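Local coordinates for solute-binding periplasmic protein of iron/siderophore ABC transporter (Yersinia pestis, PDB 6B2Y) that probably captures a chelated metal, most likely iron, in the periplasm and delivers it to an ABC transporter for import, at residues Val49-Lys54 against Ala182-Gln187; Ile58-Gly63 against Ile132-Leu137; Val162-Ser167 against Pro174-Leu179. One frame throughout, in Å; residues are numbered along the deposited sequence.

Overall arrangement
From the N terminus, the chain first passes through Val49-Lys54, whose partner Ala182-Gln187 comes so much later that contact 1 spans both of the others. Within that span contact 2 closes a loop between strands 58-60 and 132-136, and contact 3 then closes a short one between the end of strand 159-162 and helix 168-182; these two follow in series and do not cross. Side chains link them: Ile-51 and Leu-183 pack on Ile-132, and Ile-134 on Leu-179. Phe-135 O lies 2.9 Å from Val-162 N, a probable hydrogen bond between neighbouring strands. Together the contacts tie the parallel sheet to helix 168-182, and the segment after strand 48-50 to the turn between helices 168-182 and 186-207.

Contact 1 (Val49-Lys54 against Ala182-Gln187); sequences VTIPAK and ALHREQ
His-184 and Pro-52 supply the polar link between these segments. NE2 of His-184 donates to Pro-52 O over 2.9 Å with an N-H...O angle of 165°, and the acceptor lies almost in the imidazole plane and NE2 in the carbonyl plane, so the bond is well directed on both sides. A second carbonyl comes from another direction: Ala-53 O stands over one face of the ring, near its rim, 3.2 Å from NE2, but the angle there is too poor for a bond.

Van der Waals packing rests on the CG2 methyl of Ile-51, set against two polar atoms, 3.5 Å from Ala-182 O and 4.0 Å from His-184 NE2. The side chains of Ile-51 and His-184 run past each other in opposite directions. Ala-182 O is buried here without a polar partner in the model.

In the backbone, Leu-183 is the first residue to leave helical geometry and His-184 adopts left-handed helical angles, with its CB directed toward Val49-Lys54; Arg-185 is at the N-cap position of helix 186-207. The arrangement is a tight helix-to-helix turn, joined to the segment after strand 48-50 by one histidine-to-carbonyl bond and leading into a long helix consistent with the interlobe linker of metal-chelate binding proteins of this class.

Contact 2 (Ile58-Gly63 against Ile132-Leu137); sequences ILLGEG and IAIFGL
Ile-134 CD1 sits at the apolar centre, 3.8 Å from Ile-58 CG2 and 4.0 Å from Leu-60 CD2. Leu-60 and Ile-134 lie side by side and point the same way, as do Ile-58 and Ile-132, whereas Ile-58 and Ile-134 cross obliquely. On the other face of the sheet Leu-59 CB meets Ala-133 CB at 4.0 Å.

The backbones that carry them are in parallel register, Ile-58 to Leu-60 bridging Ile-132 to Ile-134, with the strand axes inclined by 24°. Leu-59 N donates to Ile-132 O, Ile-134 N to Leu-59 O, and Gly-61 N to Ile-134 O. This is the middle of a five-stranded parallel sheet of order 3-2-1-4-5, the Rossmann-like core of one lobe of the binding protein, in which strand 132-136 lies between 58-60 and 159-162.

Where strand 58-60 ends, Gly-61 CA lies over a face of the Phe-135 ring in a CH-pi contact, 3.7 Å from the centroid and 22° off the normal. Helix 147-154 also packs against Phe-135.

At the polar edge the extended side chain of Glu-62 reaches across to the end of strand 132-136, and its OE2 accepts a weak bond of 2.9 Å from Gly-136 N. A water donates to both Glu-62 OE2 and Leu-137 O, and Arg-165 NH2 gives Leu-137 O a further hydrogen bond.

Contact 3 (Val162-Ser167 against Pro174-Leu179); sequences VDFRNS and PSMRLL
A strand-turn-helix connection brings Val-162, at the end of strand 159-162, and Phe-164, in the loop after it, back against Ser-175, Met-176 and Leu-179 of helix 168-182, the helix that loop leads into. Val-162 points its side chain at the helix: CG1 lies 3.8 Å from Leu-179 CG and 3.9 Å from Leu-178 CD2, with the valine and Leu-179 crossing at about a right angle.

Phe-164 approaches with its CE1-CZ end. Both of these carbons are 3.6 Å from Ser-175 CB, and Ser-175 OG stands over one face of the ring. Met-176, bent at chi2 (-54°) and chi3, makes a Met-aromatic contact, its SD being 5.0 Å from the ring centroid and oblique to it, while Leu-179 CD1 lies at the ring edge, 4.4 Å from CZ.

Between these apolar groups Ser-175 OG hydrogen-bonds Asn-171 O, one turn earlier in its own helix, and lies 2.9 Å from Asp-163 O.

The loop is shaped by an Asx turn. Asp-163 OD1 accepts from Asn-166 N at 173° through its syn lone pair and from Arg-165 N above the carboxylate plane. OD2 takes Ser-167 N, likewise on its syn side, and Asn-171 ND2. Ser-167 is at the N-cap position of helix 168-182, though its side chain makes no capping bond. The carboxylate thus lies close to a helix start, where the helix dipole and the three backbone N-H groups would be expected to favour its ionised form.

Contact 1 (Val49-Lys54 against Ala182-Gln187)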
ATOM      1  N   VAL A  49      -2.874 -24.808   5.355  1.00 23.33           N
ATOM      2  CA  VAL A  49      -4.304 -24.561   5.234  1.00 25.63           C
ATOM      3  C   VAL A  49      -4.843 -25.386   4.077  1.00 26.55           C
ATOM      4  O   VAL A  49      -4.340 -25.276   2.957  1.00 25.05           O
ATOM      5  CB  VAL A  49      -4.583 -23.062   4.991  1.00 24.67           C
ATOM      6  CG1 VAL A  49      -6.087 -22.763   4.897  1.00 28.81           C
ATOM      7  CG2 VAL A  49      -3.915 -22.209   6.069  1.00 29.21           C
ATOM      8  N   THR A  50      -5.881 -26.181   4.327  1.00 25.93           N
ATOM      9  CA  THR A  50      -6.536 -26.889   3.230  1.00 23.84           C
ATOM     10  C   THR A  50      -7.464 -25.943   2.470  1.00 29.91           C
ATOM     11  O   THR A  50      -8.248 -25.204   3.081  1.00 30.33           O
ATOM     12  CB  THR A  50      -7.323 -28.098   3.754  1.00 30.73           C
ATOM     13  OG1 THR A  50      -6.416 -29.077   4.271  1.00 30.10           O
ATOM     14  CG2 THR A  50      -8.143 -28.740   2.633  1.00 33.38           C
ATOM     15  N   ILE A  51      -7.382 -25.982   1.141  1.00 26.89           N
ATOM     16  CA  ILE A  51      -8.102 -25.070   0.260  1.00 27.60           C
ATOM     17  C   ILE A  51      -9.048 -25.892  -0.605  1.00 29.81           C
ATOM     18  O   ILE A  51      -8.623 -26.890  -1.189  1.00 29.41           O
ATOM     19  CB  ILE A  51      -7.142 -24.258  -0.630  1.00 25.58           C
ATOM     20  CG1 ILE A  51      -6.207 -23.418   0.239  1.00 24.38           C
ATOM     21  CG2 ILE A  51      -7.908 -23.387  -1.630  1.00 29.77           C
ATOM     22  CD1 ILE A  51      -6.909 -22.518   1.218  1.00 30.53           C
ATOM     23  N   PRO A  52     -10.312 -25.498  -0.752  1.00 30.77           N
ATOM     24  CA  PRO A  52     -11.205 -26.231  -1.658  1.00 29.91           C
ATOM     25  C   PRO A  52     -10.790 -26.047  -3.108  1.00 29.90           C
ATOM     26  O   PRO A  52     -10.255 -25.007  -3.502  1.00 29.54           O
ATOM     27  CB  PRO A  52     -12.573 -25.600  -1.390  1.00 32.61           C
ATOM     28  CG  PRO A  52     -12.232 -24.195  -0.940  1.00 29.13           C
ATOM     29  CD  PRO A  52     -10.984 -24.350  -0.123  1.00 29.17           C
ATOM     30  N   ALA A  53     -11.058 -27.077  -3.914  1.00 30.18           N
ATOM     31  CA  ALA A  53     -10.667 -27.044  -5.319  1.00 29.74           C
ATOM     32  C   ALA A  53     -11.370 -25.946  -6.096  1.00 30.24           C
ATOM     33  O   ALA A  53     -10.861 -25.509  -7.135  1.00 32.35           O
ATOM     34  CB  ALA A  53     -10.952 -28.398  -5.975  1.00 32.61           C
ATOM     35  N   LYS A  54     -12.522 -25.490  -5.617  1.00 31.58           N
ATOM     36  CA  LYS A  54     -13.288 -24.428  -6.250  1.00 35.37           C
ATOM     37  C   LYS A  54     -13.429 -23.287  -5.255  1.00 31.55           C
ATOM     38  O   LYS A  54     -13.819 -23.514  -4.103  1.00 33.12           O
ATOM     39  CB  LYS A  54     -14.671 -24.924  -6.682  1.00 38.17           C
ATOM     40  CG  LYS A  54     -14.658 -25.993  -7.774  1.00 43.15           C
ATOM     41  CD  LYS A  54     -15.967 -25.956  -8.566  1.00 45.84           C
ATOM     42  CE  LYS A  54     -15.851 -26.706  -9.884  1.00 54.15           C
ATOM     43  NZ  LYS A  54     -15.163 -25.894 -10.930  1.00 60.24           N
ATOM     44  N   ALA A 182      -4.098 -20.010  -3.684  1.00 18.39           N
ATOM     45  CA  ALA A 182      -5.290 -20.154  -2.857  1.00 22.64           C
ATOM     46  C   ALA A 182      -6.556 -19.779  -3.611  1.00 21.63           C
ATOM     47  O   ALA A 182      -7.630 -20.299  -3.305  1.00 21.81           O
ATOM     48  CB  ALA A 182      -5.171 -19.289  -1.601  1.00 22.26           C
ATOM     49  N   LEU A 183      -6.461 -18.873  -4.578  1.00 21.81           N
ATOM     50  CA  LEU A 183      -7.643 -18.411  -5.296  1.00 21.63           C
ATOM     51  C   LEU A 183      -7.731 -18.986  -6.700  1.00 23.18           C
ATOM     52  O   LEU A 183      -8.589 -18.553  -7.477  1.00 23.47           O
ATOM     53  CB  LEU A 183      -7.661 -16.888  -5.356  1.00 20.36           C
ATOM     54  CG  LEU A 183      -7.546 -16.236  -3.980  1.00 21.84           C
ATOM     55  CD1 LEU A 183      -7.493 -14.737  -4.084  1.00 24.32           C
ATOM     56  CD2 LEU A 183      -8.731 -16.688  -3.118  1.00 25.61           C
ATOM     57  N   HIS A 184      -6.843 -19.925  -7.040  1.00 22.84           N
ATOM     58  CA  HIS A 184      -6.865 -20.625  -8.320  1.00 24.05           C
ATOM     59  C   HIS A 184      -6.734 -19.648  -9.490  1.00 22.26           C
ATOM     60  O   HIS A 184      -7.456 -19.721 -10.482  1.00 24.24           O
ATOM     61  CB  HIS A 184      -8.119 -21.494  -8.429  1.00 22.10           C
ATOM     62  CG  HIS A 184      -8.233 -22.490  -7.327  1.00 24.45           C
ATOM     63  ND1 HIS A 184      -7.329 -23.519  -7.161  1.00 27.79           N
ATOM     64  CD2 HIS A 184      -9.127 -22.607  -6.317  1.00 27.60           C
ATOM     65  CE1 HIS A 184      -7.669 -24.234  -6.104  1.00 30.23           C
ATOM     66  NE2 HIS A 184      -8.748 -23.694  -5.567  1.00 26.48           N
ATOM     67  N   ARG A 185      -5.778 -18.732  -9.371  1.00 21.42           N
ATOM     68  CA  ARG A 185      -5.401 -17.812 -10.444  1.00 20.80           C
ATOM     69  C   ARG A 185      -3.878 -17.780 -10.598  1.00 18.76           C
ATOM     70  O   ARG A 185      -3.250 -16.719 -10.611  1.00 20.05           O
ATOM     71  CB  ARG A 185      -5.947 -16.415 -10.175  1.00 22.99           C
ATOM     72  CG  ARG A 185      -7.467 -16.357 -10.082  1.00 21.14           C
ATOM     73  CD  ARG A 185      -8.095 -16.494 -11.464  1.00 24.88           C
ATOM     74  NE  ARG A 185      -9.534 -16.226 -11.431  1.00 29.32           N
ATOM     75  CZ  ARG A 185     -10.452 -17.118 -11.065  1.00 26.72           C
ATOM     76  NH1 ARG A 185     -10.080 -18.328 -10.690  1.00 27.79           N
ATOM     77  NH2 ARG A 185     -11.743 -16.794 -11.062  1.00 26.79           N
ATOM     78  N   GLU A 186      -3.276 -18.960 -10.744  1.00 22.34           N
ATOM     79  CA  GLU A 186      -1.815 -19.060 -10.710  1.00 20.78           C
ATOM     80  C   GLU A 186      -1.156 -18.313 -11.869  1.00 22.96           C
ATOM     81  O   GLU A 186      -0.087 -17.713 -11.703  1.00 20.32           O
ATOM     82  CB  GLU A 186      -1.397 -20.530 -10.723  1.00 24.01           C
ATOM     83  CG  GLU A 186      -1.676 -21.259  -9.427  1.00 22.45           C
ATOM     84  CD  GLU A 186      -3.019 -21.970  -9.396  1.00 28.63           C
ATOM     85  OE1 GLU A 186      -3.146 -22.884  -8.556  1.00 30.62           O
ATOM     86  OE2 GLU A 186      -3.941 -21.626 -10.194  1.00 28.73           O
ATOM     87  N   GLN A 187      -1.752 -18.374 -13.066  1.00 23.43           N
ATOM     88  CA  GLN A 187      -1.146 -17.714 -14.218  1.00 22.38           C
ATOM     89  C   GLN A 187      -1.159 -16.204 -14.049  1.00 21.61           C
ATOM     90  O   GLN A 187      -0.175 -15.524 -14.370  1.00 21.94           O
ATOM     91  CB  GLN A 187      -1.878 -18.117 -15.502  1.00 25.16           C
ATOM     92  CG  GLN A 187      -1.161 -17.669 -16.772  1.00 29.17           C
ATOM     93  CD  GLN A 187       0.261 -18.199 -16.853  1.00 35.37           C
ATOM     94  OE1 GLN A 187       0.480 -19.390 -17.079  1.00 44.60           O
ATOM     95  NE2 GLN A 187       1.239 -17.314 -16.665  1.00 36.80           N
TER

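Contact 2 (Ile58-Gly63 against Ile132-Leu137)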
ATOM      1  N   ILE A  58     -15.106 -15.192  -1.695  1.00 26.99           N
ATOM      2  CA  ILE A  58     -13.925 -14.747  -0.953  1.00 21.83           C
ATOM      3  C   ILE A  58     -14.325 -13.678   0.052  1.00 25.61           C
ATOM      4  O   ILE A  58     -15.037 -12.728  -0.296  1.00 25.65           O
ATOM      5  CB  ILE A  58     -12.854 -14.178  -1.899  1.00 28.26           C
ATOM      6  CG1 ILE A  58     -12.495 -15.178  -2.999  1.00 25.12           C
ATOM      7  CG2 ILE A  58     -11.606 -13.748  -1.098  1.00 23.54           C
ATOM      8  CD1 ILE A  58     -11.690 -14.530  -4.113  1.00 21.23           C
ATOM      9  N   LEU A  59     -13.832 -13.808   1.282  1.00 22.33           N
ATOM     10  CA  LEU A  59     -14.028 -12.817   2.333  1.00 26.69           C
ATOM     11  C   LEU A  59     -12.714 -12.080   2.559  1.00 24.30           C
ATOM     12  O   LEU A  59     -11.696 -12.708   2.856  1.00 25.32           O
ATOM     13  CB  LEU A  59     -14.485 -13.491   3.623  1.00 25.47           C
ATOM     14  CG  LEU A  59     -15.032 -12.616   4.746  1.00 31.49           C
ATOM     15  CD1 LEU A  59     -16.460 -12.186   4.419  1.00 36.89           C
ATOM     16  CD2 LEU A  59     -14.978 -13.391   6.056  1.00 35.96           C
ATOM     17  N   LEU A  60     -12.736 -10.762   2.450  1.00 23.03           N
ATOM     18  CA  LEU A  60     -11.541  -9.962   2.694  1.00 24.74           C
ATOM     19  C   LEU A  60     -11.567  -9.475   4.139  1.00 21.76           C
ATOM     20  O   LEU A  60     -12.337  -8.568   4.480  1.00 22.55           O
ATOM     21  CB  LEU A  60     -11.460  -8.809   1.699  1.00 24.49           C
ATOM     22  CG  LEU A  60     -11.370  -9.302   0.248  1.00 24.11           C
ATOM     23  CD1 LEU A  60     -11.273  -8.123  -0.684  1.00 21.71           C
ATOM     24  CD2 LEU A  60     -10.174 -10.265   0.068  1.00 23.11           C
ATOM     25  N   GLY A  61     -10.718 -10.076   4.979  1.00 20.98           N
ATOM     26  CA  GLY A  61     -10.662  -9.735   6.396  1.00 23.12           C
ATOM     27  C   GLY A  61     -10.083  -8.361   6.680  1.00 28.89           C
ATOM     28  O   GLY A  61     -10.338  -7.800   7.753  1.00 27.39           O
ATOM     29  N   GLU A  62      -9.274  -7.837   5.760  1.00 25.62           N
ATOM     30  CA  GLU A  62      -8.864  -6.434   5.720  1.00 25.18           C
ATOM     31  C   GLU A  62      -9.246  -5.890   4.349  1.00 22.41           C
ATOM     32  O   GLU A  62      -8.872  -6.467   3.324  1.00 21.48           O
ATOM     33  CB  GLU A  62      -7.357  -6.296   5.981  1.00 27.06           C
ATOM     34  CG  GLU A  62      -6.902  -7.116   7.185  1.00 30.03           C
ATOM     35  CD  GLU A  62      -5.401  -7.108   7.419  1.00 30.16           C
ATOM     36  OE1 GLU A  62      -4.676  -6.344   6.741  1.00 32.96           O
ATOM     37  OE2 GLU A  62      -4.956  -7.855   8.317  1.00 33.19           O
ATOM     38  N   GLY A  63     -10.014  -4.798   4.328  1.00 24.04           N
ATOM     39  CA  GLY A  63     -10.653  -4.381   3.086  1.00 23.59           C
ATOM     40  C   GLY A  63      -9.660  -4.070   1.981  1.00 21.96           C
ATOM     41  O   GLY A  63      -9.908  -4.358   0.805  1.00 23.82           O
ATOM     42  N   ILE A 132     -13.270 -19.046   1.537  1.00 25.86           N
ATOM     43  CA  ILE A 132     -11.929 -18.701   1.990  1.00 24.58           C
ATOM     44  C   ILE A 132     -11.967 -17.268   2.505  1.00 19.55           C
ATOM     45  O   ILE A 132     -12.789 -16.458   2.050  1.00 23.12           O
ATOM     46  CB  ILE A 132     -10.910 -18.864   0.843  1.00 22.02           C
ATOM     47  CG1 ILE A 132      -9.476 -18.851   1.371  1.00 26.90           C
ATOM     48  CG2 ILE A 132     -11.120 -17.793  -0.235  1.00 22.94           C
ATOM     49  CD1 ILE A 132      -8.477 -19.402   0.382  1.00 26.57           C
ATOM     50  N   ALA A 133     -11.097 -16.945   3.461  1.00 22.92           N
ATOM     51  CA  ALA A 133     -10.933 -15.587   3.964  1.00 22.70           C
ATOM     52  C   ALA A 133      -9.450 -15.232   3.973  1.00 24.19           C
ATOM     53  O   ALA A 133      -8.606 -16.092   4.234  1.00 25.15           O
ATOM     54  CB  ALA A 133     -11.521 -15.438   5.375  1.00 23.66           C
ATOM     55  N   ILE A 134      -9.131 -13.974   3.679  1.00 23.26           N
ATOM     56  CA  ILE A 134      -7.742 -13.527   3.580  1.00 23.29           C
ATOM     57  C   ILE A 134      -7.512 -12.433   4.612  1.00 20.47           C
ATOM     58  O   ILE A 134      -8.337 -11.518   4.737  1.00 22.50           O
ATOM     59  CB  ILE A 134      -7.414 -13.010   2.165  1.00 23.59           C
ATOM     60  CG1 ILE A 134      -7.820 -14.044   1.105  1.00 27.39           C
ATOM     61  CG2 ILE A 134      -5.948 -12.671   2.058  1.00 22.68           C
ATOM     62  CD1 ILE A 134      -7.874 -13.482  -0.300  1.00 34.53           C
ATOM     63  N   PHE A 135      -6.409 -12.534   5.360  1.00 20.06           N
ATOM     64  CA  PHE A 135      -5.988 -11.497   6.296  1.00 24.21           C
ATOM     65  C   PHE A 135      -4.519 -11.175   6.089  1.00 23.19           C
ATOM     66  O   PHE A 135      -3.789 -11.902   5.416  1.00 20.04           O
ATOM     67  CB  PHE A 135      -6.182 -11.916   7.758  1.00 24.54           C
ATOM     68  CG  PHE A 135      -7.610 -12.060   8.166  1.00 27.44           C
ATOM     69  CD1 PHE A 135      -8.325 -13.200   7.832  1.00 28.25           C
ATOM     70  CD2 PHE A 135      -8.226 -11.074   8.916  1.00 27.98           C
ATOM     71  CE1 PHE A 135      -9.639 -13.342   8.222  1.00 31.14           C
ATOM     72  CE2 PHE A 135      -9.534 -11.221   9.309  1.00 32.79           C
ATOM     73  CZ  PHE A 135     -10.237 -12.349   8.966  1.00 30.36           C
ATOM     74  N   GLY A 136      -4.074 -10.092   6.723  1.00 21.15           N
ATOM     75  CA  GLY A 136      -2.668  -9.738   6.744  1.00 22.10           C
ATOM     76  C   GLY A 136      -2.027 -10.189   8.043  1.00 25.41           C
ATOM     77  O   GLY A 136      -2.705 -10.354   9.053  1.00 24.37           O
ATOM     78  N   LEU A 137      -0.714 -10.435   7.994  1.00 21.88           N
ATOM     79  CA  LEU A 137       0.043 -10.699   9.211  1.00 26.39           C
ATOM     80  C   LEU A 137      -0.075  -9.513  10.158  1.00 31.94           C
ATOM     81  O   LEU A 137      -0.208  -8.362   9.730  1.00 28.00           O
ATOM     82  CB  LEU A 137       1.515 -10.934   8.891  1.00 25.81           C
ATOM     83  CG  LEU A 137       1.960 -12.211   8.209  1.00 27.57           C
ATOM     84  CD1 LEU A 137       3.479 -12.198   8.145  1.00 27.37           C
ATOM     85  CD2 LEU A 137       1.457 -13.418   8.964  1.00 26.16           C
TER
HETATM   86  O   HOH W   1      -2.558  -7.075   9.351  1.00 36.33           O

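Contact 3 (Val162-Ser167 against Pro174-Leu179)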
ATOM      1  N   VAL A 162      -1.448 -13.162   4.339  1.00 16.63           N
ATOM      2  CA  VAL A 162      -0.483 -12.572   3.414  1.00 14.95           C
ATOM      3  C   VAL A 162       0.255 -11.456   4.144  1.00 17.69           C
ATOM      4  O   VAL A 162      -0.087 -11.092   5.265  1.00 19.30           O
ATOM      5  CB  VAL A 162      -1.147 -12.030   2.136  1.00 15.90           C
ATOM      6  CG1 VAL A 162      -1.767 -13.161   1.326  1.00 20.61           C
ATOM      7  CG2 VAL A 162      -2.193 -10.934   2.502  1.00 15.62           C
ATOM      8  N   ASP A 163       1.296 -10.918   3.502  1.00 14.97           N
ATOM      9  CA  ASP A 163       1.937  -9.727   4.050  1.00 16.03           C
ATOM     10  C   ASP A 163       2.485  -8.850   2.930  1.00 15.47           C
ATOM     11  O   ASP A 163       3.335  -9.295   2.145  1.00 15.72           O
ATOM     12  CB  ASP A 163       3.079 -10.068   5.008  1.00 17.52           C
ATOM     13  CG  ASP A 163       3.782  -8.810   5.518  1.00 18.05           C
ATOM     14  OD1 ASP A 163       3.087  -7.908   6.023  1.00 17.80           O
ATOM     15  OD2 ASP A 163       5.024  -8.720   5.379  1.00 20.93           O
ATOM     16  N   PHE A 164       2.009  -7.602   2.895  1.00 16.44           N
ATOM     17  CA  PHE A 164       2.563  -6.512   2.095  1.00 16.69           C
ATOM     18  C   PHE A 164       3.012  -5.353   2.964  1.00 19.83           C
ATOM     19  O   PHE A 164       3.437  -4.316   2.433  1.00 18.57           O
ATOM     20  CB  PHE A 164       1.524  -5.995   1.086  1.00 15.48           C
ATOM     21  CG  PHE A 164       0.971  -7.057   0.196  1.00 15.25           C
ATOM     22  CD1 PHE A 164       1.753  -7.597  -0.821  1.00 16.95           C
ATOM     23  CD2 PHE A 164      -0.330  -7.533   0.389  1.00 16.45           C
ATOM     24  CE1 PHE A 164       1.252  -8.566  -1.659  1.00 14.51           C
ATOM     25  CE2 PHE A 164      -0.840  -8.508  -0.438  1.00 16.37           C
ATOM     26  CZ  PHE A 164      -0.049  -9.033  -1.459  1.00 19.45           C
ATOM     27  N   ARG A 165       2.925  -5.499   4.284  1.00 18.96           N
ATOM     28  CA  ARG A 165       3.075  -4.392   5.217  1.00 19.45           C
ATOM     29  C   ARG A 165       4.336  -4.492   6.058  1.00 16.03           C
ATOM     30  O   ARG A 165       5.065  -3.509   6.202  1.00 19.01           O
ATOM     31  CB  ARG A 165       1.850  -4.330   6.147  1.00 20.47           C
ATOM     32  CG  ARG A 165       1.644  -2.939   6.792  1.00 23.52           C
ATOM     33  CD  ARG A 165       0.663  -2.995   7.973  1.00 26.54           C
ATOM     34  NE  ARG A 165       1.093  -4.026   8.909  1.00 35.02           N
ATOM     35  CZ  ARG A 165       0.377  -5.095   9.230  1.00 34.86           C
ATOM     36  NH1 ARG A 165      -0.841  -5.251   8.718  1.00 36.11           N
ATOM     37  NH2 ARG A 165       0.873  -5.990  10.079  1.00 31.91           N
ATOM     38  N   ASN A 166       4.594  -5.657   6.656  1.00 19.21           N
ATOM     39  CA  ASN A 166       5.732  -5.785   7.561  1.00 19.09           C
ATOM     40  C   ASN A 166       7.042  -5.739   6.793  1.00 17.99           C
ATOM     41  O   ASN A 166       7.925  -4.915   7.069  1.00 21.80           O
ATOM     42  CB  ASN A 166       5.627  -7.088   8.352  1.00 20.98           C
ATOM     43  CG  ASN A 166       4.427  -7.108   9.273  1.00 21.61           C
ATOM     44  OD1 ASN A 166       3.788  -6.087   9.485  1.00 22.31           O
ATOM     45  ND2 ASN A 166       4.126  -8.278   9.844  1.00 25.44           N
ATOM     46  N   SER A 167       7.196  -6.633   5.823  1.00 18.77           N
ATOM     47  CA  SER A 167       8.422  -6.726   5.038  1.00 18.74           C
ATOM     48  C   SER A 167       8.064  -6.873   3.570  1.00 19.56           C
ATOM     49  O   SER A 167       8.144  -7.972   3.006  1.00 21.03           O
ATOM     50  CB  SER A 167       9.267  -7.904   5.527  1.00 23.16           C
ATOM     51  OG  SER A 167       9.272  -7.918   6.956  1.00 27.82           O
ATOM     52  N   PRO A 174       6.133 -13.538  -2.690  1.00 15.95           N
ATOM     53  CA  PRO A 174       5.527 -14.735  -2.081  1.00 16.30           C
ATOM     54  C   PRO A 174       4.043 -14.567  -1.802  1.00 16.40           C
ATOM     55  O   PRO A 174       3.284 -15.515  -2.007  1.00 17.13           O
ATOM     56  CB  PRO A 174       6.333 -14.914  -0.791  1.00 16.47           C
ATOM     57  CG  PRO A 174       7.694 -14.401  -1.132  1.00 15.50           C
ATOM     58  CD  PRO A 174       7.383 -13.159  -1.996  1.00 13.46           C
ATOM     59  N   SER A 175       3.611 -13.394  -1.312  1.00 14.13           N
ATOM     60  CA  SER A 175       2.187 -13.223  -1.018  1.00 15.66           C
ATOM     61  C   SER A 175       1.347 -13.343  -2.284  1.00 16.77           C
ATOM     62  O   SER A 175       0.244 -13.902  -2.259  1.00 17.60           O
ATOM     63  CB  SER A 175       1.932 -11.867  -0.358  1.00 16.12           C
ATOM     64  OG  SER A 175       2.464 -11.831   0.953  1.00 16.68           O
ATOM     65  N   MET A 176       1.841 -12.809  -3.404  1.00 14.36           N
ATOM     66  CA  MET A 176       1.074 -12.921  -4.645  1.00 17.43           C
ATOM     67  C   MET A 176       1.045 -14.355  -5.161  1.00 18.79           C
ATOM     68  O   MET A 176       0.020 -14.802  -5.686  1.00 19.76           O
ATOM     69  CB  MET A 176       1.638 -11.986  -5.728  1.00 12.39           C
ATOM     70  CG  MET A 176       1.435 -10.487  -5.494  1.00 12.84           C
ATOM     71  SD  MET A 176      -0.302 -10.040  -5.207  1.00 18.87           S
ATOM     72  CE  MET A 176      -1.027 -10.654  -6.738  1.00 18.54           C
ATOM     73  N   ARG A 177       2.150 -15.105  -5.032  1.00 14.22           N
ATOM     74  CA  ARG A 177       2.094 -16.505  -5.448  1.00 15.86           C
ATOM     75  C   ARG A 177       1.089 -17.273  -4.596  1.00 16.23           C
ATOM     76  O   ARG A 177       0.267 -18.042  -5.124  1.00 17.32           O
ATOM     77  CB  ARG A 177       3.480 -17.165  -5.360  1.00 16.20           C
ATOM     78  CG  ARG A 177       3.453 -18.641  -5.828  1.00 16.54           C
ATOM     79  CD  ARG A 177       4.866 -19.278  -5.910  1.00 15.35           C
ATOM     80  NE  ARG A 177       5.716 -18.551  -6.854  1.00 16.09           N
ATOM     81  CZ  ARG A 177       6.639 -17.663  -6.485  1.00 17.12           C
ATOM     82  NH1 ARG A 177       6.859 -17.407  -5.203  1.00 15.13           N
ATOM     83  NH2 ARG A 177       7.345 -17.016  -7.402  1.00 15.76           N
ATOM     84  N   LEU A 178       1.120 -17.045  -3.281  1.00 16.69           N
ATOM     85  CA  LEU A 178       0.181 -17.691  -2.366  1.00 16.89           C
ATOM     86  C   LEU A 178      -1.274 -17.367  -2.714  1.00 16.65           C
ATOM     87  O   LEU A 178      -2.143 -18.254  -2.692  1.00 16.47           O
ATOM     88  CB  LEU A 178       0.495 -17.258  -0.932  1.00 17.20           C
ATOM     89  CG  LEU A 178      -0.574 -17.502   0.126  1.00 19.68           C
ATOM     90  CD1 LEU A 178      -0.663 -19.003   0.394  1.00 16.03           C
ATOM     91  CD2 LEU A 178      -0.141 -16.759   1.382  1.00 21.18           C
ATOM     92  N   LEU A 179      -1.575 -16.095  -2.980  1.00 18.89           N
ATOM     93  CA  LEU A 179      -2.932 -15.732  -3.389  1.00 19.68           C
ATOM     94  C   LEU A 179      -3.313 -16.411  -4.698  1.00 19.85           C
ATOM     95  O   LEU A 179      -4.453 -16.873  -4.857  1.00 19.61           O
ATOM     96  CB  LEU A 179      -3.061 -14.211  -3.533  1.00 19.22           C
ATOM     97  CG  LEU A 179      -3.197 -13.461  -2.209  1.00 21.96           C
ATOM     98  CD1 LEU A 179      -3.181 -11.930  -2.396  1.00 19.41           C
ATOM     99  CD2 LEU A 179      -4.461 -13.907  -1.465  1.00 23.36           C
TER